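PDB 5KYM: 1-acyl-sn-glycerol-3-phosphate acyltransferase from Thermotoga maritima, which catalyses transfer of an acyl chain to 1-acyl-sn-glycerol-3-phosphate (lysophosphatidic acid), a step that makes phosphatidic acid for membrane phospholipids. Local coordinates for residues Leu46-Ile49 against Glu50-Gly53; Ser221-Glu224 against Glu225-Tyr229. All blocks are in the same frame, centred on the assembly; numbering follows the deposited sequence.

Contact 1. Residues Leu46-Ile49 against Glu50-Gly53; sequences LKEI and EKFG. With DD9 (nonane), chain F.
Glu48 and Lys51 form a salt bridge within a helix that also lines a hydrocarbon site: Lys51 NZ lies 2.7 Å from Glu48 OE2. Both belong to helix 38-59, which pairs with helix 2-34, consistent with the two-helix motif of this membrane acyltransferase. The ammonium uses the syn lone pair of OE2. Glu48 OE1 is hydrogen-bonded to Tyr24 OH on helix 2-34, so each oxygen of the buried carboxylate has a partner. The Lys51 chain starts beside its own backbone N (chi1 -64°) and runs past the preceding turn, its CG 3.2 Å from Lys47 O, before bending to reach Glu48. Its side chain also lies about 4 Å from a bound phospholipid, near Arg55 of the phospholipid pockets, so two cations gather at a lipid site. Lys47, bent at chi2 to chi4, crosses Glu50 obliquely, its CD and CE beside Glu50 OE1, but Lys47 NZ remains 4.5 Å from that oxygen, too far for an ion pair in contact. Four i to i+4 backbone bonds, Glu50 N to Leu46 O through Gly53 N to Ile49 O, underlie these pairs. One face of the Phe52 ring receives the bound nonane, with Phe52 CD2 3.2 Å from nonane C5.

Contact 2. Residues Ser221-Glu224 against Glu225-Tyr229; sequences SSEE and ELRKY
The guanidinium of Arg227 has Glu224 CA over one face and the carboxylate of Glu223 at its edge, where Glu223 OE2 lies in the guanidinium plane. Both oxygens converge on one nitrogen: within the salt bridge, Arg227 NH1 is 2.7 Å from Glu223 OE1 and 3.0 Å from Glu223 OE2, where the N-H points at the syn lone pair with an angle of 151°. The two planes are turned 39° apart, so this is not the flat, two-nitrogen pairing of a bidentate bridge. A bend at chi3 (75°) turns the arginine back along the helix toward the residue four positions earlier. Its other nitrogen, NH2, touches aliphatic Glu224 CG at 3.4 Å, whereas Glu224 OE2 stays 4.9 Å from NH2.

These pairs sit on the first turns of helix 223-243, whose N-cap is Ser222. The Ser222 hydroxyl accepts a weak capping bond, Glu225 N to Ser222 OG at 3.2 Å. The reciprocal half of a capping box is missing, since Glu225 OE1 is 4.5 Å from Ser222 N; that oxygen instead accepts from Ser221 OG at 2.6 Å. Glu223 also packs on Met174 and Val177 of helix 174-177, and its OE2 takes a weak bond from Leu173 N. With an alanine here instead of Arg227, the buried Glu223 carboxylate would probably lose its cationic mate and be left to the weak bond from Leu173 N and its packing on helix 174-177, and Glu224 CA would lose the guanidinium face packed against it.

Three consecutive glutamates at the start of a helix are likely to be stabilised by its positive end, and the arginine further along would balance part of their charge at the one carboxylate that is buried.

Contacts 1 and 2 are both local, with centres 33 Å apart on opposite sides of the chain's centre; contact 1 lies wholly within a helix, while contact 2 runs from the preceding loop through the N-cap into the first turns. They share no element: residues 46-53 run through the middle of helix 38-59, whereas 221-229 lead into and start helix 223-243. Contact 1 is the more central, about 12 Å from the centre of the chain against 22 Å, and more of its residues are buried. Each has one glutamate-base salt bridge, but the setting differs. In contact 1 the bridge neighbours bound nonane and phospholipid and helix 2-34; in contact 2 serine hydroxyls at a helix start add further polar bonds, with no ligand involved.

Contact 1. Residues Leu46-Ile49 against Glu50-Gly53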
loop_
_atom_site.group_PDB
_atom_site.type_symbol
_atom_site.label_atom_id
_atom_site.label_comp_id
_atom_site.label_asym_id
_atom_site.label_seq_id
_atom_site.Cartn_x
_atom_site.Cartn_y
_atom_site.Cartn_z
ATOM N N LEU A 46 12.217 7.085 -5.947
ATOM C CA LEU A 46 10.772 6.918 -5.933
ATOM C C LEU A 46 10.253 6.146 -7.135
ATOM O O LEU A 46 9.350 5.345 -7.008
ATOM C CB LEU A 46 10.026 8.263 -5.772
ATOM C CG LEU A 46 10.012 8.808 -4.333
ATOM C CD1 LEU A 46 9.200 10.053 -4.270
ATOM C CD2 LEU A 46 9.503 7.818 -3.262
ATOM N N LYS A 47 10.834 6.377 -8.297
ATOM C CA LYS A 47 10.355 5.764 -9.519
ATOM C C LYS A 47 10.707 4.310 -9.460
ATOM O O LYS A 47 9.885 3.486 -9.804
ATOM C CB LYS A 47 10.967 6.464 -10.737
ATOM C CG LYS A 47 10.362 6.137 -12.079
ATOM C CD LYS A 47 8.909 6.617 -12.175
ATOM C CE LYS A 47 8.078 5.672 -13.024
ATOM N NZ LYS A 47 8.723 5.449 -14.380
ATOM N N GLU A 48 11.896 3.980 -8.955
ATOM C CA GLU A 48 12.339 2.574 -8.826
ATOM C C GLU A 48 11.472 1.706 -7.929
ATOM O O GLU A 48 11.366 0.507 -8.175
ATOM C CB GLU A 48 13.799 2.490 -8.332
ATOM C CG GLU A 48 14.877 2.846 -9.335
ATOM C CD GLU A 48 14.694 2.086 -10.616
ATOM O OE1 GLU A 48 14.546 0.814 -10.565
ATOM O OE2 GLU A 48 14.605 2.799 -11.664
ATOM N N ILE A 49 10.946 2.323 -6.875
ATOM C CA ILE A 49 10.009 1.740 -5.932
ATOM C C ILE A 49 8.719 1.448 -6.625
ATOM O O ILE A 49 8.174 0.369 -6.484
ATOM C CB ILE A 49 9.720 2.715 -4.728
ATOM C CG1 ILE A 49 10.986 2.816 -3.863
ATOM C CG2 ILE A 49 8.487 2.306 -3.880
ATOM C CD1 ILE A 49 10.974 3.973 -2.879
ATOM N N GLU A 50 8.188 2.439 -7.320
ATOM C CA GLU A 50 6.979 2.279 -8.089
ATOM C C GLU A 50 7.190 1.079 -9.082
ATOM O O GLU A 50 6.352 0.183 -9.181
ATOM C CB GLU A 50 6.647 3.604 -8.755
ATOM C CG GLU A 50 5.596 3.518 -9.861
ATOM C CD GLU A 50 5.273 4.839 -10.516
ATOM O OE1 GLU A 50 6.188 5.640 -10.697
ATOM O OE2 GLU A 50 4.104 5.091 -10.881
ATOM N N LYS A 51 8.341 1.040 -9.755
ATOM C CA LYS A 51 8.612 -0.031 -10.700
ATOM C C LYS A 51 8.615 -1.361 -9.983
ATOM O O LYS A 51 8.176 -2.336 -10.512
ATOM C CB LYS A 51 9.922 0.190 -11.428
ATOM C CG LYS A 51 9.878 1.454 -12.283
ATOM C CD LYS A 51 11.259 2.078 -12.559
ATOM C CE LYS A 51 11.950 1.384 -13.700
ATOM N NZ LYS A 51 13.388 1.207 -13.513
ATOM N N PHE A 52 9.104 -1.406 -8.759
ATOM C CA PHE A 52 9.072 -2.636 -7.966
ATOM C C PHE A 52 7.633 -3.078 -7.707
ATOM O O PHE A 52 7.264 -4.247 -7.936
ATOM C CB PHE A 52 9.862 -2.485 -6.670
ATOM C CG PHE A 52 9.611 -3.579 -5.699
ATOM C CD1 PHE A 52 10.192 -4.837 -5.884
ATOM C CD2 PHE A 52 8.771 -3.389 -4.588
ATOM C CE1 PHE A 52 9.895 -5.862 -4.969
ATOM C CE2 PHE A 52 8.519 -4.413 -3.688
ATOM C CZ PHE A 52 9.076 -5.638 -3.876
ATOM N N GLY A 53 6.828 -2.139 -7.247
ATOM C CA GLY A 53 5.406 -2.428 -7.012
ATOM C C GLY A 53 4.802 -3.193 -8.191
ATOM O O GLY A 53 4.225 -4.264 -8.041
HETATM C C1 DD9 F . 14.653 -1.050 -6.535
HETATM C C2 DD9 F . 14.189 -0.729 -5.124
HETATM C C3 DD9 F . 12.997 -1.602 -4.793
HETATM C C4 DD9 F . 12.564 -1.350 -3.357
HETATM C C5 DD9 F . 11.165 -1.927 -3.123
HETATM C C6 DD9 F . 10.685 -1.476 -1.749
HETATM C C7 DD9 F . 9.541 -2.285 -1.137
HETATM C C8 DD9 F . 9.141 -1.588 0.182
HETATM C C9 DD9 F . 8.426 -2.546 1.143
#

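Contact 2. Residues Ser221-Glu224 against Glu225-Tyr229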
loop_
_atom_site.group_PDB
_atom_site.type_symbol
_atom_site.label_atom_id
_atom_site.label_comp_id
_atom_site.label_asym_id
_atom_site.label_seq_id
_atom_site.Cartn_x
_atom_site.Cartn_y
_atom_site.Cartn_z
ATOM N N SER A 221 -18.454 16.733 10.503
ATOM C CA SER A 221 -18.497 17.077 11.930
ATOM C C SER A 221 -17.622 16.295 12.860
ATOM O O SER A 221 -17.335 16.823 13.889
ATOM C CB SER A 221 -19.881 17.009 12.476
ATOM O OG SER A 221 -20.796 16.516 11.526
ATOM N N SER A 222 -17.149 15.095 12.500
ATOM C CA SER A 222 -16.211 14.302 13.338
ATOM C C SER A 222 -15.442 13.257 12.607
ATOM O O SER A 222 -15.757 12.913 11.509
ATOM C CB SER A 222 -16.975 13.553 14.412
ATOM O OG SER A 222 -17.867 12.604 13.839
ATOM N N GLU A 223 -14.439 12.705 13.283
ATOM C CA GLU A 223 -13.667 11.534 12.814
ATOM C C GLU A 223 -14.574 10.390 12.516
ATOM O O GLU A 223 -14.372 9.688 11.536
ATOM C CB GLU A 223 -12.682 11.062 13.884
ATOM C CG GLU A 223 -11.799 9.888 13.437
ATOM C CD GLU A 223 -12.436 8.510 13.567
ATOM O OE1 GLU A 223 -13.496 8.435 14.250
ATOM O OE2 GLU A 223 -11.877 7.508 13.016
ATOM N N GLU A 224 -15.538 10.169 13.394
ATOM C CA GLU A 224 -16.464 9.065 13.267
ATOM C C GLU A 224 -17.368 9.152 12.046
ATOM O O GLU A 224 -17.792 8.129 11.563
ATOM C CB GLU A 224 -17.309 8.968 14.540
ATOM C CG GLU A 224 -17.908 7.613 14.828
ATOM C CD GLU A 224 -19.376 7.734 15.162
ATOM O OE1 GLU A 224 -19.685 7.887 16.369
ATOM O OE2 GLU A 224 -20.187 7.744 14.182
ATOM N N GLU A 225 -17.648 10.350 11.549
ATOM C CA GLU A 225 -18.570 10.550 10.427
ATOM C C GLU A 225 -17.840 10.382 9.093
ATOM O O GLU A 225 -18.398 9.898 8.110
ATOM C CB GLU A 225 -19.229 11.921 10.532
ATOM C CG GLU A 225 -20.288 12.221 9.463
ATOM C CD GLU A 225 -20.654 13.709 9.376
ATOM O OE1 GLU A 225 -21.062 14.169 10.462
ATOM O OE2 GLU A 225 -20.561 14.384 8.275
ATOM N N LEU A 226 -16.604 10.831 9.067
ATOM C CA LEU A 226 -15.672 10.684 7.927
ATOM C C LEU A 226 -15.364 9.238 7.673
ATOM O O LEU A 226 -15.355 8.772 6.521
ATOM C CB LEU A 226 -14.335 11.434 8.250
ATOM C CG LEU A 226 -13.112 11.208 7.373
ATOM C CD1 LEU A 226 -13.321 11.628 5.941
ATOM C CD2 LEU A 226 -11.955 11.987 7.942
ATOM N N ARG A 227 -15.088 8.536 8.772
ATOM C CA ARG A 227 -14.743 7.118 8.733
ATOM C C ARG A 227 -15.817 6.297 8.101
ATOM O O ARG A 227 -15.548 5.459 7.259
ATOM C CB ARG A 227 -14.452 6.582 10.116
ATOM C CG ARG A 227 -13.930 5.164 10.108
ATOM C CD ARG A 227 -13.485 4.731 11.487
ATOM N NE ARG A 227 -14.717 4.478 12.216
ATOM C CZ ARG A 227 -15.087 5.064 13.333
ATOM N NH1 ARG A 227 -14.290 5.921 13.947
ATOM N NH2 ARG A 227 -16.272 4.761 13.858
ATOM N N LYS A 228 -17.049 6.573 8.495
ATOM C CA LYS A 228 -18.185 5.894 7.956
ATOM C C LYS A 228 -18.380 6.152 6.469
ATOM O O LYS A 228 -18.901 5.284 5.772
ATOM C CB LYS A 228 -19.413 6.202 8.805
ATOM C CG LYS A 228 -19.285 5.590 10.226
ATOM C CD LYS A 228 -18.809 4.112 10.337
ATOM C CE LYS A 228 -19.647 3.106 9.500
ATOM N NZ LYS A 228 -20.947 2.734 10.166
ATOM N N TYR A 229 -17.949 7.310 5.972
ATOM C CA TYR A 229 -18.209 7.717 4.583
ATOM C C TYR A 229 -17.259 6.962 3.708
ATOM O O TYR A 229 -17.630 6.351 2.673
ATOM C CB TYR A 229 -18.075 9.249 4.421
ATOM C CG TYR A 229 -18.282 9.762 3.017
ATOM C CD1 TYR A 229 -17.226 9.896 2.157
ATOM C CD2 TYR A 229 -19.504 10.186 2.570
ATOM C CE1 TYR A 229 -17.399 10.323 0.860
ATOM C CE2 TYR A 229 -19.686 10.660 1.291
ATOM C CZ TYR A 229 -18.623 10.720 0.442
ATOM O OH TYR A 229 -18.697 11.181 -0.868
#